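Local coordinates for protein nicastrin (Dictyostelium purpureum, PDB 4R12) that probably serves as an essential, putatively substrate-recruiting subunit of gamma-secretase, the complex that cleaves integral membrane proteins within the membrane, at residues 341-347 and 397-403. Residues are numbered along the deposited sequence.
Sequences SLYLHTA and VVVITDH
Two extended strands, 341-347 and 397-401, pair antiparallel, their axes 4.6 Å apart at closest and 155° between directions. L342 (m,t) sets CD1 4.2 Å from I400 CG2. Y343-T401, H345-V399 and A347-V397 are hydrogen-bonded pairs; L344-I400 and T346-V398 are non-hydrogen-bonded. Y343 N to T401 O is 2.6 Å, T401 N to Y343 O 3.0 Å. L344 (m,t), on the opposite face, puts CD2 3.7 Å from I400 CG1 and 3.9 Å from V398 CG1; helix 352-362 covers this face. H345 N to V399 O and V399 N to H345 O are both 2.8 Å. With chi1 m, H345 NE2 hydrogen-bonds T401 OG1 (3.0 Å) and donates to H403 O (2.9 Å). T401 OG1 accepts from H403 N (3.1 Å), an ST turn just where the strand stops. A347 N bonds V397 O (2.9 Å), and V397 N bonds A347 O (2.8 Å). The ladder lies in the sheet of the large lobe, a domain of the zinc-exopeptidase clan, where 397-401 also pairs parallel with 319-325. Backbone bonds set the register, and H345 imidazole ties the strand to the turn after 401.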
# COMPACT_ATOMS: atom_id res chain seq x y z
N SER A 341 -1.77 -20.54 12.32
CA SER A 341 -1.96 -21.04 10.96
C SER A 341 -1.83 -19.97 9.90
O SER A 341 -2.44 -18.90 10.00
CB SER A 341 -3.35 -21.67 10.81
OG SER A 341 -3.57 -22.67 11.79
N LEU A 342 -1.03 -20.27 8.87
CA LEU A 342 -1.10 -19.52 7.62
C LEU A 342 -1.71 -20.44 6.59
O LEU A 342 -1.58 -21.66 6.68
CB LEU A 342 0.29 -19.05 7.16
CG LEU A 342 0.93 -17.94 8.01
CD1 LEU A 342 2.37 -17.64 7.53
CD2 LEU A 342 0.08 -16.65 8.02
N TYR A 343 -2.38 -19.85 5.61
CA TYR A 343 -3.19 -20.62 4.67
C TYR A 343 -2.60 -20.54 3.27
O TYR A 343 -2.14 -19.49 2.84
CB TYR A 343 -4.63 -20.12 4.69
CG TYR A 343 -5.33 -20.51 5.97
CD1 TYR A 343 -5.25 -19.71 7.10
CD2 TYR A 343 -6.02 -21.72 6.07
CE1 TYR A 343 -5.87 -20.08 8.30
CE2 TYR A 343 -6.63 -22.10 7.24
CZ TYR A 343 -6.56 -21.28 8.35
OH TYR A 343 -7.18 -21.67 9.51
N LEU A 344 -2.60 -21.67 2.58
CA LEU A 344 -2.00 -21.75 1.26
C LEU A 344 -3.09 -21.81 0.20
O LEU A 344 -3.82 -22.80 0.13
CB LEU A 344 -1.08 -22.98 1.16
CG LEU A 344 0.10 -22.94 2.14
CD1 LEU A 344 0.98 -24.18 1.95
CD2 LEU A 344 0.93 -21.66 1.99
N HIS A 345 -3.21 -20.76 -0.59
CA HIS A 345 -4.20 -20.73 -1.67
C HIS A 345 -3.46 -20.95 -2.98
O HIS A 345 -2.65 -20.12 -3.37
CB HIS A 345 -4.96 -19.39 -1.69
CG HIS A 345 -5.54 -19.02 -0.36
ND1 HIS A 345 -6.89 -19.00 -0.12
CD2 HIS A 345 -4.94 -18.70 0.81
CE1 HIS A 345 -7.11 -18.66 1.14
NE2 HIS A 345 -5.95 -18.48 1.73
N THR A 346 -3.75 -22.05 -3.65
CA THR A 346 -2.92 -22.47 -4.77
C THR A 346 -3.66 -22.39 -6.10
O THR A 346 -4.88 -22.48 -6.15
CB THR A 346 -2.39 -23.93 -4.57
OG1 THR A 346 -3.50 -24.82 -4.41
CG2 THR A 346 -1.52 -24.00 -3.33
N ALA A 347 -2.89 -22.21 -7.17
CA ALA A 347 -3.45 -22.24 -8.52
C ALA A 347 -2.35 -22.64 -9.49
O ALA A 347 -1.19 -22.75 -9.12
CB ALA A 347 -4.04 -20.87 -8.89
N VAL A 397 1.37 -21.68 -8.51
CA VAL A 397 1.17 -20.40 -7.86
C VAL A 397 0.69 -20.66 -6.44
O VAL A 397 -0.26 -21.41 -6.23
CB VAL A 397 0.14 -19.54 -8.61
CG1 VAL A 397 -0.17 -18.27 -7.82
CG2 VAL A 397 0.65 -19.20 -10.02
N VAL A 398 1.39 -20.07 -5.47
CA VAL A 398 1.03 -20.22 -4.07
C VAL A 398 0.87 -18.85 -3.46
O VAL A 398 1.83 -18.08 -3.37
CB VAL A 398 2.08 -21.01 -3.28
CG1 VAL A 398 1.65 -21.14 -1.83
CG2 VAL A 398 2.33 -22.40 -3.92
N VAL A 399 -0.36 -18.54 -3.06
CA VAL A 399 -0.64 -17.32 -2.34
C VAL A 399 -0.73 -17.66 -0.85
O VAL A 399 -1.55 -18.47 -0.44
CB VAL A 399 -1.94 -16.66 -2.83
CG1 VAL A 399 -2.19 -15.35 -2.11
CG2 VAL A 399 -1.88 -16.43 -4.35
N ILE A 400 0.14 -17.06 -0.06
CA ILE A 400 0.17 -17.31 1.37
C ILE A 400 -0.56 -16.21 2.13
O ILE A 400 -0.21 -15.04 2.01
CB ILE A 400 1.63 -17.41 1.89
CG1 ILE A 400 2.43 -18.44 1.08
CG2 ILE A 400 1.65 -17.71 3.38
CD1 ILE A 400 3.89 -18.64 1.58
N THR A 401 -1.58 -16.58 2.91
CA THR A 401 -2.37 -15.61 3.67
C THR A 401 -2.61 -16.09 5.09
O THR A 401 -2.25 -17.22 5.44
CB THR A 401 -3.78 -15.35 3.03
OG1 THR A 401 -4.69 -16.38 3.43
CG2 THR A 401 -3.71 -15.30 1.51
N ASP A 402 -3.25 -15.25 5.90
CA ASP A 402 -3.58 -15.61 7.27
C ASP A 402 -5.06 -15.95 7.44
O ASP A 402 -5.59 -15.90 8.56
CB ASP A 402 -3.19 -14.49 8.24
CG ASP A 402 -3.80 -13.15 7.89
OD1 ASP A 402 -4.77 -13.12 7.08
OD2 ASP A 402 -3.29 -12.13 8.41
N HIS A 403 -5.72 -16.30 6.35
CA HIS A 403 -7.14 -16.64 6.42
C HIS A 403 -7.52 -17.74 5.43
O HIS A 403 -6.96 -17.84 4.33
CB HIS A 403 -7.99 -15.40 6.13
CG HIS A 403 -7.69 -14.77 4.80
ND1 HIS A 403 -8.47 -14.98 3.68
CD2 HIS A 403 -6.67 -13.97 4.41
CE1 HIS A 403 -7.95 -14.32 2.66
NE2 HIS A 403 -6.86 -13.71 3.07